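Local coordinates for protein glycosyl hydrolase family 26 (Bacteroides ovatus, PDB 4ZXO) that hydrolyses beta-mannan chains as a family 26 beta-mannanase and takes part in the breakdown of galactomannan, at residues 35-40 against 300-305; 51-56 against 312-317; 105-110 against 119-124. All coordinates share one frame; numbering follows the deposited sequence.

Contact 1 (35-40 against 300-305); sequences TAYGIG and VWRNAR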
# COMPACT_ATOMS: atom_id res chain seq x y z
N THR A 35 -1.79 -11.91 7.16
CA THR A 35 -1.50 -12.79 8.28
C THR A 35 -2.18 -12.36 9.57
O THR A 35 -1.96 -12.98 10.63
CB THR A 35 0.01 -12.86 8.51
OG1 THR A 35 0.55 -11.52 8.42
CG2 THR A 35 0.66 -13.73 7.44
N ALA A 36 -3.04 -11.35 9.49
CA ALA A 36 -3.81 -10.94 10.66
C ALA A 36 -5.14 -11.70 10.79
O ALA A 36 -5.55 -12.05 11.90
CB ALA A 36 -4.06 -9.43 10.62
N TYR A 37 -5.83 -11.91 9.66
CA TYR A 37 -7.13 -12.61 9.69
C TYR A 37 -7.54 -12.94 8.25
O TYR A 37 -6.88 -12.53 7.30
CB TYR A 37 -8.21 -11.74 10.40
CG TYR A 37 -8.36 -10.38 9.76
CD1 TYR A 37 -9.00 -10.24 8.52
CD2 TYR A 37 -7.84 -9.23 10.37
CE1 TYR A 37 -9.14 -9.00 7.90
CE2 TYR A 37 -7.98 -7.98 9.78
CZ TYR A 37 -8.59 -7.87 8.53
OH TYR A 37 -8.66 -6.65 7.89
N GLY A 38 -8.64 -13.67 8.09
CA GLY A 38 -9.16 -13.98 6.77
C GLY A 38 -10.56 -14.52 6.95
O GLY A 38 -11.17 -14.38 8.03
N ILE A 39 -11.10 -15.13 5.90
CA ILE A 39 -12.49 -15.60 6.00
C ILE A 39 -12.57 -16.76 7.01
O ILE A 39 -11.92 -17.78 6.85
CB ILE A 39 -13.02 -15.99 4.61
CG1 ILE A 39 -12.97 -14.76 3.69
CG2 ILE A 39 -14.42 -16.53 4.73
CD1 ILE A 39 -13.62 -13.49 4.31
N GLY A 40 -13.34 -16.56 8.09
CA GLY A 40 -13.49 -17.57 9.11
C GLY A 40 -12.44 -17.66 10.21
O GLY A 40 -12.53 -18.57 11.06
N VAL A 300 -3.88 -6.94 -3.50
CA VAL A 300 -5.35 -7.00 -3.41
C VAL A 300 -5.78 -6.81 -1.95
O VAL A 300 -5.02 -7.09 -0.98
CB VAL A 300 -5.94 -8.34 -3.94
CG1 VAL A 300 -5.53 -8.55 -5.41
CG2 VAL A 300 -5.58 -9.52 -3.05
N TRP A 301 -7.02 -6.34 -1.79
CA TRP A 301 -7.47 -5.85 -0.48
C TRP A 301 -7.85 -7.01 0.47
O TRP A 301 -7.72 -8.19 0.12
CB TRP A 301 -8.64 -4.86 -0.67
CG TRP A 301 -8.83 -3.95 0.54
CD1 TRP A 301 -9.96 -3.83 1.36
CD2 TRP A 301 -7.85 -3.05 1.11
NE1 TRP A 301 -9.72 -2.92 2.37
CE2 TRP A 301 -8.44 -2.44 2.25
CE3 TRP A 301 -6.55 -2.68 0.74
CZ2 TRP A 301 -7.78 -1.45 3.00
CZ3 TRP A 301 -5.87 -1.73 1.50
CH2 TRP A 301 -6.49 -1.14 2.63
N ARG A 302 -8.23 -6.66 1.69
CA ARG A 302 -8.32 -7.61 2.81
C ARG A 302 -9.44 -8.62 2.69
O ARG A 302 -10.38 -8.44 1.93
CB ARG A 302 -8.46 -6.85 4.15
CG ARG A 302 -9.79 -6.14 4.31
CD ARG A 302 -9.71 -5.01 5.34
NE ARG A 302 -11.08 -4.53 5.62
CZ ARG A 302 -11.89 -5.03 6.57
NH1 ARG A 302 -11.47 -6.01 7.42
NH2 ARG A 302 -13.15 -4.57 6.64
N ASN A 303 -9.29 -9.72 3.42
CA ASN A 303 -10.36 -10.73 3.52
C ASN A 303 -11.06 -10.55 4.84
O ASN A 303 -10.59 -11.03 5.87
CB ASN A 303 -9.78 -12.14 3.37
CG ASN A 303 -9.46 -12.49 1.92
OD1 ASN A 303 -9.37 -11.59 1.07
ND2 ASN A 303 -9.28 -13.78 1.64
N ALA A 304 -12.15 -9.77 4.85
CA ALA A 304 -12.72 -9.27 6.10
C ALA A 304 -13.43 -10.33 6.92
O ALA A 304 -14.53 -10.78 6.58
CB ALA A 304 -13.70 -8.11 5.81
N ARG A 305 -12.83 -10.69 8.03
CA ARG A 305 -13.36 -11.76 8.87
C ARG A 305 -14.70 -11.38 9.40
O ARG A 305 -15.51 -12.23 9.62
CB ARG A 305 -12.39 -12.14 9.96
CG ARG A 305 -12.38 -11.31 11.23
CD ARG A 305 -11.74 -9.96 11.05
NE ARG A 305 -11.15 -9.39 12.24
CZ ARG A 305 -10.90 -8.11 12.36
NH1 ARG A 305 -11.22 -7.30 11.38
NH2 ARG A 305 -10.31 -7.63 13.40
O HOH W 1 -6.98 -10.30 4.97
O HOH W 2 -15.28 -14.58 8.70
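Arg305 lays its guanidinium flat on the ring of Tyr37, with centres 4.1 Å apart and planes only 3° from parallel. Its CD rests on the same face, 3.9 Å from the ring centroid of Tyr37, so a cation-pi and a CH-pi contact share one stack. Glu42 pairs with NE of Arg305 and the carbonyl of Asp77 takes NH2, which fixes the guanidinium in rotation. Tyr37 CG lies between the backbone N and the carbonyl carbon (chi1 56°), and the ring that starts there meets Arg305. At the ring's edge, Asn303 O comes within 3.2 Å of CD1 of Tyr37. The phenol oxygen accepts a bond from a second arginine: Arg302 NH1 reaches Tyr37 OH at 2.9 Å and 156°, with its guanidinium nearly perpendicular to the ring and tied to Glu306. An alanine in place of Tyr37 would probably leave Arg305 without the flat surface it lies on and Arg302 NH1 without this acceptor. Both segments follow neighbouring parallel strands, 27-32 and 295-300, and so belong to loops at the C-terminal end of the TIM barrel, the end that carries the active site in such enzymes. Beside the stack, Gly38 approaches Asn303 O with its bare CA at 3.4 Å, a C-H...O contact. Toward the solvent the fit slackens: Ile39, partly exposed, touches Ala304 O with CD1 at 3.7 Å, and a water lies between Arg305 O and the N of exposed Gly40, whose positive phi suits glycine.

Contact 2 (51-56 against 312-317); sequences KSVCGA and YAPYPG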
# COMPACT_ATOMS: atom_id res chain seq x y z
N LYS A 51 -1.72 -18.17 1.46
CA LYS A 51 -0.94 -19.38 1.59
C LYS A 51 -1.83 -20.61 1.65
O LYS A 51 -1.50 -21.64 1.08
CB LYS A 51 -0.04 -19.28 2.85
CG LYS A 51 0.93 -20.47 3.03
CD LYS A 51 1.85 -20.20 4.19
CE LYS A 51 2.75 -21.40 4.53
NZ LYS A 51 2.03 -22.31 5.48
N SER A 52 -2.99 -20.50 2.30
CA SER A 52 -3.89 -21.67 2.39
C SER A 52 -4.34 -22.10 1.02
O SER A 52 -4.66 -23.28 0.83
CB SER A 52 -5.12 -21.36 3.25
OG SER A 52 -4.75 -21.24 4.59
N VAL A 53 -4.38 -21.17 0.06
CA VAL A 53 -4.79 -21.56 -1.30
C VAL A 53 -3.63 -22.00 -2.18
O VAL A 53 -3.66 -23.07 -2.79
CB VAL A 53 -5.57 -20.43 -2.01
CG1 VAL A 53 -5.81 -20.73 -3.52
CG2 VAL A 53 -6.87 -20.20 -1.29
N CYS A 54 -2.58 -21.20 -2.25
CA CYS A 54 -1.52 -21.49 -3.19
C CYS A 54 -0.25 -22.06 -2.56
O CYS A 54 0.62 -22.49 -3.32
CB CYS A 54 -1.14 -20.24 -4.00
SG CYS A 54 -0.11 -19.01 -3.07
N GLY A 55 -0.13 -22.07 -1.23
CA GLY A 55 0.99 -22.71 -0.58
C GLY A 55 2.16 -21.80 -0.26
O GLY A 55 3.13 -22.26 0.36
N ALA A 56 2.11 -20.54 -0.68
CA ALA A 56 3.18 -19.61 -0.26
C ALA A 56 2.59 -18.32 0.26
O ALA A 56 1.52 -17.88 -0.17
CB ALA A 56 4.08 -19.28 -1.41
N TYR A 312 -10.98 -10.08 -1.14
CA TYR A 312 -10.37 -9.83 -2.44
C TYR A 312 -9.30 -10.85 -2.79
O TYR A 312 -8.83 -10.85 -3.90
CB TYR A 312 -9.79 -8.39 -2.49
CG TYR A 312 -10.88 -7.33 -2.35
CD1 TYR A 312 -11.49 -6.76 -3.47
CD2 TYR A 312 -11.35 -6.96 -1.09
CE1 TYR A 312 -12.51 -5.83 -3.35
CE2 TYR A 312 -12.37 -6.05 -0.95
CZ TYR A 312 -12.92 -5.45 -2.08
OH TYR A 312 -13.94 -4.53 -1.90
N ALA A 313 -8.87 -11.67 -1.83
CA ALA A 313 -8.03 -12.85 -2.14
C ALA A 313 -8.89 -14.08 -1.97
O ALA A 313 -9.87 -14.03 -1.24
CB ALA A 313 -6.80 -12.90 -1.20
N PRO A 314 -8.56 -15.18 -2.66
CA PRO A 314 -9.35 -16.36 -2.41
C PRO A 314 -9.08 -16.95 -1.03
O PRO A 314 -8.16 -16.52 -0.30
CB PRO A 314 -8.91 -17.32 -3.51
CG PRO A 314 -7.54 -16.94 -3.84
CD PRO A 314 -7.42 -15.44 -3.58
N TYR A 315 -9.85 -17.99 -0.72
CA TYR A 315 -9.63 -18.82 0.45
C TYR A 315 -10.02 -20.22 0.01
O TYR A 315 -10.66 -20.36 -1.04
CB TYR A 315 -10.45 -18.34 1.65
CG TYR A 315 -11.92 -18.17 1.37
CD1 TYR A 315 -12.81 -19.24 1.49
CD2 TYR A 315 -12.42 -16.95 0.98
CE1 TYR A 315 -14.14 -19.07 1.24
CE2 TYR A 315 -13.76 -16.77 0.74
CZ TYR A 315 -14.60 -17.82 0.87
OH TYR A 315 -15.95 -17.62 0.64
N PRO A 316 -9.70 -21.24 0.81
CA PRO A 316 -10.02 -22.59 0.33
C PRO A 316 -11.52 -22.84 0.01
O PRO A 316 -12.42 -22.55 0.82
CB PRO A 316 -9.55 -23.47 1.51
CG PRO A 316 -8.36 -22.69 2.06
CD PRO A 316 -8.84 -21.26 2.02
N GLY A 317 -11.80 -23.34 -1.20
CA GLY A 317 -13.17 -23.60 -1.59
C GLY A 317 -13.81 -22.43 -2.33
O GLY A 317 -14.86 -22.57 -2.95
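Val53, on helix 49-54, does most of the work here, chiefly through its methyl CG2. CG2 stands anti to the carbonyl carbon, and from there it presses on the backbone of the loop opposite, coming 3.4 Å from Tyr315 C and 3.9 Å from Pro314 C. The same methyl meets both prolines that flank Tyr315: CB of Pro314 lies 4.2 Å from Val53 CG2, and CD of Pro316 lies 4.0 Å from it. CG1, anti to the backbone N (chi1 170°), touches CG of the same Pro314 ring. A branched valine suits the place because its two methyls spread over the loop without a long chain to fold away, and the proline rings offer it stiff, apolar surfaces. One residue earlier in the helix, CB of Ser52 sits 3.7 Å from CG of Pro316, so the serine contributes its carbon to the apolar contact.

No hydrogen bond crosses between the segments. On the helix side, Ser52 OG turns back to the carbonyl of Ser48, four residues earlier and just ahead of the helix. Gly55 N bonds to Lys51 O at 2.7 Å, and Gly55 is the first residue to leave the helix, with a positive phi (94°) at which a CB would strike the preceding carbonyl. Just after it, Ala56 N makes a weak bond to SG of Cys54.

The loop 312-317 runs between strand 295-300 of the TIM barrel, where Val300 meets Tyr312 and Ala313, and helix 321-328, whose Phe324 touches both Val53 and Pro314. Val325 of that helix also packs on Val53, while Cys54 leans on Ser328, a residue of the potassium site.

Contact 3 (105-110 against 119-124); sequences RNPKTG and STVVAS
Asn106 OD1 is pressed against both methyls of Val121, 3.4 Å from CG1 and 3.5 Å from CG2, although it is also the acceptor for two backbone N-H groups of its own segment. Lys108 N, 3.0 Å from Asn106 OD1, lies in the plane of the amide carbonyl. Thr109 N reaches the same Asn106 oxygen at 2.9 Å in an almost straight bond (174°), from well above that plane. CG of Asn106 stands anti to its own backbone N (chi1 -175°). Together the bonds make an Asx turn and Asx motif, which hold residues 107-109 in a helical bend. Pro107 suits the bend because it has no N-H to satisfy, and its CD meets Val121 CG1 at 3.6 Å; Trp173 packs on both residues. The bend belongs to the connection after strand 97-101 of the TIM barrel, and Val121 lies on the short helix 121-125 further along it. Lys108 works with two parts of its chain: CB rests 3.9 Å from Val121 CG2, while CE passes 3.4 Å from Thr120 OG1. Its ammonium forms a salt bridge with Asp118, to which Thr120 OG1 is also hydrogen-bonded. Ser124 OG, near Lys108 CB, donates back to Val121 O at 2.8 Å, and a phosphate ion, probably from the crystallisation liquor, lies beside Thr120.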
# COMPACT_ATOMS: atom_id res chain seq x y z
N ARG A 105 -7.85 9.37 11.32
CA ARG A 105 -9.04 10.07 11.76
C ARG A 105 -9.04 11.52 11.27
O ARG A 105 -8.01 12.10 10.86
CB ARG A 105 -9.10 10.06 13.31
CG ARG A 105 -9.12 8.69 13.96
CD ARG A 105 -10.39 7.89 13.75
NE ARG A 105 -11.56 8.54 14.38
CZ ARG A 105 -12.77 8.01 14.43
NH1 ARG A 105 -12.98 6.81 13.95
NH2 ARG A 105 -13.77 8.68 14.99
N ASN A 106 -10.23 12.12 11.35
CA ASN A 106 -10.43 13.51 10.95
C ASN A 106 -10.04 14.39 12.14
O ASN A 106 -10.75 14.36 13.17
CB ASN A 106 -11.89 13.69 10.57
CG ASN A 106 -12.21 15.06 10.03
OD1 ASN A 106 -11.76 16.05 10.55
ND2 ASN A 106 -12.99 15.11 8.96
N PRO A 107 -8.96 15.19 12.01
CA PRO A 107 -8.48 15.94 13.19
C PRO A 107 -9.35 17.15 13.55
O PRO A 107 -9.19 17.69 14.66
CB PRO A 107 -7.07 16.39 12.78
CG PRO A 107 -7.12 16.46 11.24
CD PRO A 107 -8.07 15.29 10.84
N LYS A 108 -10.28 17.53 12.69
CA LYS A 108 -11.12 18.68 13.00
C LYS A 108 -12.48 18.22 13.55
O LYS A 108 -12.97 18.77 14.56
CB LYS A 108 -11.32 19.55 11.75
CG LYS A 108 -12.14 20.82 12.00
CD LYS A 108 -12.03 21.65 10.70
CE LYS A 108 -12.42 23.09 10.84
NZ LYS A 108 -13.83 23.26 11.11
N THR A 109 -13.08 17.23 12.90
CA THR A 109 -14.43 16.79 13.31
C THR A 109 -14.44 15.71 14.36
O THR A 109 -15.46 15.50 15.00
CB THR A 109 -15.24 16.26 12.13
OG1 THR A 109 -14.71 15.01 11.72
CG2 THR A 109 -15.19 17.24 10.96
N GLY A 110 -13.32 15.00 14.50
CA GLY A 110 -13.22 13.83 15.37
C GLY A 110 -13.81 12.58 14.71
O GLY A 110 -13.84 11.51 15.33
N SER A 119 -15.06 20.57 4.56
CA SER A 119 -14.05 20.63 3.51
C SER A 119 -12.97 21.59 3.90
O SER A 119 -12.24 22.09 3.03
CB SER A 119 -14.70 20.99 2.13
OG SER A 119 -15.62 19.97 1.72
N THR A 120 -12.85 21.88 5.19
CA THR A 120 -11.79 22.80 5.65
C THR A 120 -10.82 22.14 6.62
O THR A 120 -10.08 22.83 7.36
CB THR A 120 -12.38 24.09 6.30
OG1 THR A 120 -13.00 23.81 7.56
CG2 THR A 120 -13.41 24.73 5.35
N VAL A 121 -10.80 20.80 6.62
CA VAL A 121 -10.01 20.06 7.57
C VAL A 121 -8.55 20.20 7.27
O VAL A 121 -7.77 20.49 8.20
CB VAL A 121 -10.40 18.58 7.63
CG1 VAL A 121 -9.54 17.77 8.64
CG2 VAL A 121 -11.86 18.48 8.00
N VAL A 122 -8.14 20.03 6.01
CA VAL A 122 -6.73 20.17 5.67
C VAL A 122 -6.27 21.60 5.99
O VAL A 122 -5.19 21.77 6.54
CB VAL A 122 -6.48 19.82 4.18
CG1 VAL A 122 -5.04 20.04 3.79
CG2 VAL A 122 -6.85 18.34 3.94
N ALA A 123 -7.06 22.62 5.67
CA ALA A 123 -6.67 23.98 6.02
C ALA A 123 -6.35 24.09 7.51
O ALA A 123 -5.42 24.79 7.90
CB ALA A 123 -7.76 24.99 5.66
N SER A 124 -7.13 23.42 8.34
CA SER A 124 -6.94 23.54 9.79
C SER A 124 -5.64 22.87 10.30
O SER A 124 -5.21 23.12 11.45
CB SER A 124 -8.13 22.94 10.54
OG SER A 124 -8.01 21.54 10.74

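In the fold
Contacts 1 and 2 adjoin, their centres 11 Å apart, because 300-305 and 312-317 belong to the same loop after strand 295-300: Asn303 OD1 probably accepts from the backbone N of both Tyr312 and Ala313. Contact 1 is buried and rich in charge, with two arginines held around an aromatic ring. Contact 2 is a surface contact, has no hydrogen bond between its segments and rests on van der Waals contact. Contacts 1 and 3 have their centres about 30 Å apart, and contact 3 is on the opposite side of the chain's centre from contact 2. Also buried, it joins neighbouring parts of a single barrel connection, whereas the other two bring together early and late parts of the chain.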